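Local coordinates for acyl-CoA synthetase (AMP-forming)/AMP-acid ligase II-like protein (Dyadobacter fermentans, PDB 4GS5) that probably activates medium-chain fatty acids or related carboxylic acids with ATP for joining to coenzyme A, at residues D123-L134 / R149-V160; S178-S186 / V224-D234. All coordinates share one frame; numbering follows the deposited sequence. Where two conformers were deposited one is given.

Contact 1 (D123-L134 / R149-V160). With EDO (1,2-ethanediol), chain B.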
loop_
_atom_site.group_PDB
_atom_site.type_symbol
_atom_site.label_atom_id
_atom_site.label_comp_id
_atom_site.label_asym_id
_atom_site.label_seq_id
_atom_site.Cartn_x
_atom_site.Cartn_y
_atom_site.Cartn_z
ATOM N N ASP A 123 25.498 10.438 6.946
ATOM C CA ASP A 123 24.857 11.734 7.116
ATOM C C ASP A 123 24.085 12.115 5.854
ATOM O O ASP A 123 24.651 12.644 4.904
ATOM C CB ASP A 123 25.898 12.796 7.488
ATOM C CG ASP A 123 25.279 14.018 8.150
ATOM O OD1 ASP A 123 25.964 15.065 8.216
ATOM O OD2 ASP A 123 24.108 13.934 8.597
ATOM N N PHE A 124 22.785 11.840 5.846
ATOM C CA PHE A 124 21.986 12.021 4.641
ATOM C C PHE A 124 20.854 13.011 4.822
ATOM O O PHE A 124 20.522 13.387 5.949
ATOM C CB PHE A 124 21.453 10.663 4.177
ATOM C CG PHE A 124 22.532 9.656 3.985
ATOM C CD1 PHE A 124 23.348 9.718 2.870
ATOM C CD2 PHE A 124 22.776 8.684 4.941
ATOM C CE1 PHE A 124 24.384 8.803 2.694
ATOM C CE2 PHE A 124 23.802 7.760 4.769
ATOM C CZ PHE A 124 24.607 7.826 3.649
ATOM N N ASP A 125 20.285 13.437 3.697
ATOM C CA ASP A 125 19.150 14.347 3.688
ATOM C C ASP A 125 17.890 13.606 3.312
ATOM O O ASP A 125 16.789 14.109 3.497
ATOM C CB ASP A 125 19.377 15.481 2.687
ATOM C CG ASP A 125 20.605 16.321 3.028
ATOM O OD1 ASP A 125 20.778 16.686 4.207
ATOM O OD2 ASP A 125 21.415 16.588 2.119
ATOM N N PHE A 126 18.062 12.415 2.749
ATOM C CA PHE A 126 16.938 11.664 2.256
ATOM C C PHE A 126 17.289 10.198 2.035
ATOM O O PHE A 126 18.370 9.865 1.541
ATOM C CB PHE A 126 16.410 12.258 0.955
ATOM C CG PHE A 126 15.234 11.511 0.407
ATOM C CD1 PHE A 126 14.053 11.457 1.114
ATOM C CD2 PHE A 126 15.319 10.845 -0.807
ATOM C CE1 PHE A 126 12.955 10.759 0.624
ATOM C CE2 PHE A 126 14.229 10.149 -1.307
ATOM C CZ PHE A 126 13.050 10.108 -0.591
ATOM N N VAL A 127 16.373 9.325 2.406
ATOM C CA VAL A 127 16.526 7.912 2.080
ATOM C C VAL A 127 15.166 7.291 1.838
ATOM O O VAL A 127 14.205 7.605 2.558
ATOM C CB VAL A 127 17.242 7.143 3.194
ATOM C CG1 VAL A 127 16.473 7.270 4.500
ATOM C CG2 VAL A 127 17.416 5.661 2.797
ATOM N N ALA A 128 15.072 6.415 0.834
ATOM C CA ALA A 128 13.841 5.640 0.656
ATOM C C ALA A 128 14.142 4.210 1.054
ATOM O O ALA A 128 15.196 3.682 0.717
ATOM C CB ALA A 128 13.343 5.711 -0.780
HETATM N N MSE A 129 13.237 3.579 1.789
HETATM C CA MSE A 129 13.495 2.225 2.234
HETATM C C MSE A 129 12.197 1.502 2.530
HETATM O O MSE A 129 11.124 2.097 2.446
HETATM C CB MSE A 129 14.432 2.231 3.450
HETATM C CG MSE A 129 13.862 2.841 4.714
HETATM SE SE MSE A 129 15.198 2.870 6.180
HETATM C CE MSE A 129 16.619 3.829 5.293
ATOM N N VAL A 130 12.287 0.203 2.813
ATOM C CA VAL A 130 11.102 -0.543 3.210
ATOM C C VAL A 130 11.035 -0.521 4.726
ATOM O O VAL A 130 12.046 -0.277 5.386
ATOM C CB VAL A 130 11.060 -2.000 2.670
ATOM C CG1 VAL A 130 11.009 -1.995 1.138
ATOM C CG2 VAL A 130 12.237 -2.823 3.191
ATOM N N PRO A 131 9.836 -0.731 5.282
ATOM C CA PRO A 131 9.616 -0.608 6.726
ATOM C C PRO A 131 10.540 -1.503 7.543
ATOM O O PRO A 131 11.027 -1.076 8.592
ATOM C CB PRO A 131 8.159 -1.073 6.895
ATOM C CG PRO A 131 7.510 -0.663 5.598
ATOM C CD PRO A 131 8.576 -0.917 4.541
HETATM N N MSE A 132 10.779 -2.728 7.074
HETATM C CA MSE A 132 11.671 -3.621 7.780
HETATM C C MSE A 132 13.088 -3.058 7.893
HETATM O O MSE A 132 13.804 -3.329 8.862
HETATM C CB MSE A 132 11.723 -4.982 7.093
HETATM C CG MSE A 132 12.109 -6.069 8.028
HETATM SE SE MSE A 132 11.743 -7.805 7.273
HETATM C CE MSE A 132 9.871 -8.025 7.775
ATOM N N GLN A 133 13.507 -2.292 6.897
ATOM C CA GLN A 133 14.833 -1.681 6.977
ATOM C C GLN A 133 14.913 -0.645 8.089
ATOM O O GLN A 133 15.933 -0.538 8.777
ATOM C CB GLN A 133 15.263 -1.077 5.642
ATOM C CG GLN A 133 15.719 -2.135 4.630
ATOM C CD GLN A 133 15.975 -1.534 3.267
ATOM O OE1 GLN A 133 15.158 -0.769 2.755
ATOM N NE2 GLN A 133 17.113 -1.866 2.673
ATOM N N LEU A 134 13.841 0.125 8.275
ATOM C CA LEU A 134 13.862 1.124 9.334
ATOM C C LEU A 134 13.782 0.438 10.691
ATOM O O LEU A 134 14.417 0.850 11.657
ATOM C CB LEU A 134 12.706 2.113 9.183
ATOM C CG LEU A 134 12.599 3.190 10.260
ATOM C CD1 LEU A 134 13.893 3.994 10.315
ATOM C CD2 LEU A 134 11.396 4.093 9.963
ATOM N N ARG A 149 20.395 10.323 11.349
ATOM C CA ARG A 149 21.319 10.640 10.267
ATOM C C ARG A 149 20.711 10.334 8.893
ATOM O O ARG A 149 21.279 10.681 7.854
ATOM C CB ARG A 149 22.639 9.893 10.449
ATOM C CG ARG A 149 23.712 10.658 11.232
ATOM C CD ARG A 149 23.312 10.931 12.673
ATOM N NE ARG A 149 24.481 11.055 13.546
ATOM C CZ ARG A 149 24.527 10.601 14.795
ATOM N NH1 ARG A 149 25.625 10.744 15.521
ATOM N NH2 ARG A 149 23.470 10.002 15.320
ATOM N N LEU A 150 19.561 9.667 8.883
ATOM C CA LEU A 150 18.831 9.444 7.630
ATOM C C LEU A 150 18.233 10.745 7.073
ATOM O O LEU A 150 17.931 10.824 5.876
ATOM C CB LEU A 150 17.732 8.401 7.810
ATOM C CG LEU A 150 18.184 6.979 8.174
ATOM C CD1 LEU A 150 16.978 6.097 8.498
ATOM C CD2 LEU A 150 19.011 6.360 7.057
ATOM N N GLY A 151 18.072 11.760 7.930
ATOM C CA GLY A 151 17.506 13.045 7.511
ATOM C C GLY A 151 15.984 13.039 7.384
ATOM O O GLY A 151 15.256 13.635 8.196
ATOM N N LYS A 152 15.488 12.381 6.346
ATOM C CA LYS A 152 14.043 12.253 6.167
ATOM C C LYS A 152 13.766 10.967 5.398
ATOM O O LYS A 152 14.479 10.652 4.443
ATOM C CB LYS A 152 13.456 13.526 5.525
ATOM C CG LYS A 152 12.814 13.407 4.182
ATOM C CD LYS A 152 11.930 14.647 3.833
ATOM C CE LYS A 152 12.443 15.948 4.401
ATOM N NZ LYS A 152 11.744 17.112 3.740
ATOM N N VAL A 153 12.787 10.195 5.858
ATOM C CA VAL A 153 12.607 8.831 5.364
ATOM C C VAL A 153 11.297 8.651 4.603
ATOM O O VAL A 153 10.212 9.019 5.096
ATOM C CB VAL A 153 12.614 7.830 6.534
ATOM C CG1 VAL A 153 12.364 6.416 6.025
ATOM C CG2 VAL A 153 13.926 7.902 7.295
ATOM N N LEU A 154 11.395 8.115 3.394
ATOM C CA LEU A 154 10.210 7.686 2.666
ATOM C C LEU A 154 10.127 6.158 2.689
ATOM O O LEU A 154 11.043 5.466 2.217
ATOM C CB LEU A 154 10.247 8.202 1.232
ATOM C CG LEU A 154 9.072 7.732 0.379
ATOM C CD1 LEU A 154 7.779 8.308 0.894
ATOM C CD2 LEU A 154 9.278 8.102 -1.069
ATOM N N LEU A 155 9.046 5.634 3.268
ATOM C CA LEU A 155 8.841 4.199 3.324
ATOM C C LEU A 155 7.964 3.708 2.181
ATOM O O LEU A 155 6.970 4.342 1.857
ATOM C CB LEU A 155 8.204 3.808 4.671
ATOM C CG LEU A 155 9.047 4.083 5.926
ATOM C CD1 LEU A 155 8.292 3.715 7.198
ATOM C CD2 LEU A 155 10.373 3.311 5.851
ATOM N N GLY A 156 8.347 2.580 1.573
ATOM C CA GLY A 156 7.509 1.878 0.610
ATOM C C GLY A 156 6.846 0.658 1.256
ATOM O O GLY A 156 6.559 0.690 2.457
ATOM N N GLY A 157 6.572 -0.394 0.480
ATOM C CA GLY A 157 6.020 -1.643 1.026
ATOM C C GLY A 157 4.668 -1.506 1.746
ATOM O O GLY A 157 3.984 -0.491 1.593
ATOM N N ALA A 158 4.280 -2.521 2.526
ATOM C CA ALA A 158 2.956 -2.546 3.163
ATOM C C ALA A 158 2.871 -1.484 4.265
ATOM O O ALA A 158 3.901 -1.103 4.826
ATOM C CB ALA A 158 2.629 -3.958 3.724
ATOM N N PRO A 159 1.650 -0.974 4.549
ATOM C CA PRO A 159 1.509 -0.017 5.656
ATOM C C PRO A 159 2.159 -0.581 6.916
ATOM O O PRO A 159 2.043 -1.771 7.221
ATOM C CB PRO A 159 -0.007 0.116 5.823
ATOM C CG PRO A 159 -0.551 -0.150 4.452
ATOM C CD PRO A 159 0.363 -1.215 3.867
ATOM N N VAL A 160 2.883 0.291 7.597
ATOM C CA VAL A 160 3.674 -0.039 8.772
ATOM C C VAL A 160 2.844 -0.693 9.881
ATOM O O VAL A 160 1.696 -0.304 10.118
ATOM C CB VAL A 160 4.324 1.260 9.267
ATOM C CG1 VAL A 160 4.843 1.130 10.687
ATOM C CG2 VAL A 160 5.422 1.686 8.291
HETATM C C1 EDO B . 7.176 -5.206 5.801
HETATM O O1 EDO B . 7.604 -5.227 7.168
HETATM C C2 EDO B . 7.871 -4.089 5.022
HETATM O O2 EDO B . 9.285 -4.304 4.905
#
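Arg-149 meets Phe-124 through its backbone: Arg-149 O accepts Phe-124 N at 2.8 Å in a nearly straight bond (164°). Leu-150 supplies branched bulk to one face of the strand pair. Its CD2 lies 3.7 Å from Val-127 CG1, and both its methyls touch the selenomethionine methyl of Met-129, whose chi1 of 66° and bent end swing it across the leucine at about a right angle. Gly-151 has positive phi, and a CB there would run into Phe-124 O, so glycine fits. Lys-152 gives its carbonyl to Val-127 N; its side chain crosses Phe-126 obliquely, with CG in the ring plane at the edge, 3.8 Å from CD1, and the amine goes on to Leu-73 O. Val-153 packs on Val-127 and Met-129. Leu-154 bonds both ways, donating to Val-127 O and accepting Met-129 N at its O (2.9 Å), while on the other face its CB sits 3.8 Å from Phe-126 CE1, the two side chains running alongside. Leu-155 returns to the Val-153 face, where CD2 meets Met-129 CG at 3.7 Å and CD1 reaches Leu-134, with Ile-168 of helix 162-169 beyond. Gly-156 N binds Met-129 O, and Gly-156 O approaches Pro-131 CD at 3.3 Å; proline suits the helix's first turn, where a backbone N-H has no helical acceptor. Val-160 CG2 touches the same ring, and a 1,2-ethanediol rests on it, its O2 accepting Met-132 N at 3.1 Å. Strands 126-129 and 153-155, 17° apart, with the helix from Pro-131 between them in sequence, form a parallel beta-alpha-beta unit of the AMP-binding fold.

Contact 2 (S178-S186 / V224-D234)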
loop_
_atom_site.group_PDB
_atom_site.type_symbol
_atom_site.label_atom_id
_atom_site.label_comp_id
_atom_site.label_asym_id
_atom_site.label_seq_id
_atom_site.Cartn_x
_atom_site.Cartn_y
_atom_site.Cartn_z
ATOM N N SER A 178 4.583 5.874 1.181
ATOM C CA SER A 178 4.035 6.026 -0.170
ATOM C C SER A 178 2.758 5.224 -0.376
ATOM O O SER A 178 2.578 4.150 0.213
ATOM C CB SER A 178 5.041 5.498 -1.200
ATOM O OG SER A 178 6.234 6.251 -1.166
ATOM N N TYR A 179 1.883 5.738 -1.226
ATOM C CA TYR A 179 0.851 4.914 -1.848
ATOM C C TYR A 179 1.120 4.956 -3.346
ATOM O O TYR A 179 1.254 6.034 -3.916
ATOM C CB TYR A 179 -0.547 5.467 -1.560
ATOM C CG TYR A 179 -1.659 4.770 -2.335
ATOM C CD1 TYR A 179 -2.293 3.649 -1.821
ATOM C CD2 TYR A 179 -2.092 5.263 -3.570
ATOM C CE1 TYR A 179 -3.330 3.017 -2.524
ATOM C CE2 TYR A 179 -3.117 4.646 -4.273
ATOM C CZ TYR A 179 -3.735 3.529 -3.746
ATOM O OH TYR A 179 -4.756 2.921 -4.445
ATOM N N GLY A 180 1.231 3.793 -3.977
ATOM C CA GLY A 180 1.502 3.741 -5.401
ATOM C C GLY A 180 1.397 2.324 -5.920
ATOM O O GLY A 180 0.982 1.412 -5.197
HETATM N N MSE A 181 1.744 2.145 -7.191
HETATM C CA MSE A 181 1.731 0.836 -7.814
HETATM C C MSE A 181 2.649 0.906 -9.044
HETATM O O MSE A 181 3.020 1.998 -9.479
HETATM C CB MSE A 181 0.309 0.502 -8.232
HETATM C CG MSE A 181 -0.242 1.470 -9.276
HETATM SE SE MSE A 181 -2.100 2.023 -8.961
HETATM C CE MSE A 181 -1.913 2.818 -7.192
ATOM N N THR A 182 3.006 -0.239 -9.614
ATOM C CA THR A 182 3.884 -0.231 -10.779
ATOM C C THR A 182 3.257 0.563 -11.930
ATOM O O THR A 182 3.967 1.271 -12.651
ATOM C CB THR A 182 4.277 -1.660 -11.252
ATOM O OG1 THR A 182 3.243 -2.195 -12.083
ATOM C CG2 THR A 182 4.490 -2.580 -10.074
ATOM N N GLU A 183 1.934 0.448 -12.105
ATOM C CA GLU A 183 1.231 1.193 -13.163
ATOM C C GLU A 183 1.336 2.718 -13.027
ATOM O O GLU A 183 1.036 3.459 -13.959
ATOM C CB GLU A 183 -0.242 0.777 -13.256
ATOM C CG GLU A 183 -0.510 -0.404 -14.179
ATOM C CD GLU A 183 -1.950 -0.437 -14.685
ATOM O OE1 GLU A 183 -2.179 -0.122 -15.876
ATOM O OE2 GLU A 183 -2.854 -0.779 -13.893
ATOM N N THR A 184 1.752 3.192 -11.862
ATOM C CA THR A 184 1.956 4.627 -11.678
ATOM C C THR A 184 3.445 4.929 -11.546
ATOM O O THR A 184 3.834 6.017 -11.109
ATOM C CB THR A 184 1.133 5.207 -10.474
ATOM O OG1 THR A 184 1.507 4.566 -9.248
ATOM C CG2 THR A 184 -0.381 5.023 -10.709
ATOM N N VAL A 185 4.249 3.953 -11.976
ATOM C CA VAL A 185 5.704 3.943 -11.828
ATOM C C VAL A 185 6.108 3.815 -10.365
ATOM O O VAL A 185 6.677 2.797 -9.953
ATOM C CB VAL A 185 6.373 5.184 -12.450
ATOM C CG1 VAL A 185 7.887 5.010 -12.457
ATOM C CG2 VAL A 185 5.858 5.407 -13.853
ATOM N N SER A 186 5.798 4.854 -9.595
ATOM C CA SER A 186 6.082 4.902 -8.168
ATOM C C SER A 186 4.862 5.482 -7.431
ATOM O O SER A 186 3.709 5.181 -7.757
ATOM C CB SER A 186 7.318 5.778 -7.919
ATOM O OG SER A 186 7.955 5.462 -6.693
ATOM N N VAL A 224 2.620 10.493 -15.017
ATOM C CA VAL A 224 3.206 9.205 -14.616
ATOM C C VAL A 224 2.475 7.991 -15.188
ATOM O O VAL A 224 3.039 6.900 -15.242
ATOM C CB VAL A 224 3.383 9.036 -13.082
ATOM C CG1 VAL A 224 4.449 9.988 -12.552
ATOM C CG2 VAL A 224 2.056 9.181 -12.336
ATOM N N THR A 225 1.233 8.177 -15.622
ATOM C CA THR A 225 0.484 7.100 -16.277
ATOM C C THR A 225 0.317 7.277 -17.790
ATOM O O THR A 225 -0.508 6.600 -18.411
ATOM C CB THR A 225 -0.919 6.911 -15.652
ATOM O OG1 THR A 225 -1.725 8.079 -15.887
ATOM C CG2 THR A 225 -0.817 6.641 -14.155
ATOM N N ASN A 226 1.098 8.174 -18.384
ATOM C CA ASN A 226 0.940 8.502 -19.795
ATOM C C ASN A 226 -0.471 9.014 -20.078
ATOM O O ASN A 226 -1.035 8.788 -21.152
ATOM C CB ASN A 226 1.281 7.289 -20.671
ATOM C CG ASN A 226 2.551 6.583 -20.213
ATOM O OD1 ASN A 226 3.596 7.216 -20.041
ATOM N ND2 ASN A 226 2.459 5.274 -19.988
ATOM N N GLY A 227 -1.032 9.699 -19.084
ATOM C CA GLY A 227 -2.333 10.332 -19.205
ATOM C C GLY A 227 -3.508 9.371 -19.211
ATOM O O GLY A 227 -4.655 9.793 -19.335
ATOM N N GLN A 228 -3.229 8.079 -19.081
ATOM C CA GLN A 228 -4.286 7.081 -19.040
ATOM C C GLN A 228 -4.730 6.876 -17.599
ATOM O O GLN A 228 -3.903 6.822 -16.686
ATOM C CB GLN A 228 -3.812 5.760 -19.639
ATOM C CG GLN A 228 -3.846 5.710 -21.155
ATOM C CD GLN A 228 -3.959 4.288 -21.658
ATOM O OE1 GLN A 228 -3.725 3.336 -20.909
ATOM N NE2 GLN A 228 -4.326 4.132 -22.926
ATOM N N THR A 229 -6.032 6.773 -17.378
ATOM C CA THR A 229 -6.498 6.636 -16.006
ATOM C C THR A 229 -6.378 5.181 -15.559
ATOM O O THR A 229 -6.675 4.256 -16.316
ATOM C CB THR A 229 -7.930 7.172 -15.799
ATOM O OG1 THR A 229 -8.875 6.153 -16.126
ATOM C CG2 THR A 229 -8.175 8.396 -16.672
ATOM N N VAL A 230 -5.901 5.001 -14.335
ATOM C CA VAL A 230 -5.722 3.689 -13.750
ATOM C C VAL A 230 -6.799 3.508 -12.692
ATOM O O VAL A 230 -6.923 4.327 -11.781
ATOM C CB VAL A 230 -4.327 3.571 -13.103
ATOM C CG1 VAL A 230 -4.210 2.281 -12.298
ATOM C CG2 VAL A 230 -3.247 3.645 -14.169
ATOM N N GLN A 231 -7.584 2.445 -12.823
ATOM C CA GLN A 231 -8.677 2.173 -11.895
ATOM C C GLN A 231 -8.218 1.151 -10.865
ATOM O O GLN A 231 -7.870 0.030 -11.232
ATOM C CB GLN A 231 -9.888 1.625 -12.661
ATOM C CG GLN A 231 -11.093 1.342 -11.761
ATOM C CD GLN A 231 -11.595 2.595 -11.063
ATOM O OE1 GLN A 231 -12.137 3.491 -11.704
ATOM N NE2 GLN A 231 -11.401 2.668 -9.751
ATOM N N THR A 232 -8.190 1.533 -9.586
ATOM C CA THR A 232 -7.817 0.582 -8.536
ATOM C C THR A 232 -9.055 -0.169 -8.088
ATOM O O THR A 232 -10.164 0.127 -8.539
ATOM C CB THR A 232 -7.213 1.266 -7.302
ATOM O OG1 THR A 232 -8.232 2.014 -6.609
ATOM C CG2 THR A 232 -6.074 2.193 -7.703
ATOM N N ASN A 233 -8.870 -1.148 -7.207
ATOM C CA ASN A 233 -10.005 -1.765 -6.532
ATOM C C ASN A 233 -9.969 -1.371 -5.052
ATOM O O ASN A 233 -10.513 -2.077 -4.199
ATOM C CB ASN A 233 -10.001 -3.291 -6.706
ATOM C CG ASN A 233 -10.165 -3.726 -8.163
ATOM O OD1 ASN A 233 -11.058 -3.253 -8.865
ATOM N ND2 ASN A 233 -9.302 -4.642 -8.618
ATOM N N ASP A 234 -9.318 -0.244 -4.755
ATOM C CA ASP A 234 -9.318 0.304 -3.399
ATOM C C ASP A 234 -10.510 1.223 -3.138
ATOM O O ASP A 234 -10.593 2.316 -3.697
ATOM C CB ASP A 234 -8.027 1.084 -3.110
ATOM C CG ASP A 234 -6.794 0.192 -3.058
ATOM O OD1 ASP A 234 -6.909 -0.985 -2.657
ATOM O OD2 ASP A 234 -5.710 0.673 -3.424
HETATM O O HOH W 1 -4.840 1.472 -17.202
#
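The polar link is between Tyr-179 and Asp-234: the phenol OH donates to OD2 at 2.6 Å, reaching the carboxylate's anti lone pair. OD2 lies at the ring edge, in the ring plane, and the carboxylate is turned 61° from the ring. With CG anti to the backbone N (chi1 172°), the tyrosine reaches across from strand 175-180; Phe-243 meets its ring edge-to-face. Thr-232 OG1 closes an ST turn by accepting Asp-234 N at 3.1 Å, which steadies the backbone of the acid, and also bonds Leu-218 O. Tyr-179 to Glu-183 spell the Tyr-Gly-x-Thr-Glu motif of ANL adenylating enzymes, and Thr-232 to Asp-234 (Thr-Asn-Asp) probably correspond to their Thr-Gly-Asp motif; in relatives both border the nucleotide pocket. Apolar contacts continue from the tyrosine-aspartate bond. The long, pliable Met-181 side chain (selenomethionine) and Val-230 slide past each other in opposite directions, SE 4.0 Å from CG1, and SE also reaches the Thr-232 methyl. Thr-184 and Thr-225 run alongside, their CG2 methyls 3.8 Å apart. Backbone oxygens face aliphatic carbons further on: Thr-184 O lies 3.6 Å from Val-224 CB, and Val-185 CG2 lies 3.5 Å from Val-224 O, which Gln-61 NE2 hydrogen-bonds.

Overall arrangement
The two contacts follow one another along the chain, their centres about 21 Å apart, and they meet where Leu-155 O faces Ser-178 N at 2.9 Å, a probable hydrogen bond between neighbouring strands 153-155 and 175-180. Contact 1 is partly buried and joins adjacent parallel strands, so regular backbone bonds carry it, with apolar side chains, aliphatic and aromatic, on both faces. Contact 2 is mostly buried but links parts much farther apart in sequence: strand 175-180 and the loop after it, with strand 230-238 and the residues from Val-224 that lead into it. Its backbones lie well apart at Tyr-179 and Asp-234, where a phenol-carboxylate bond spans the gap, but draw close at Thr-184 and Thr-225.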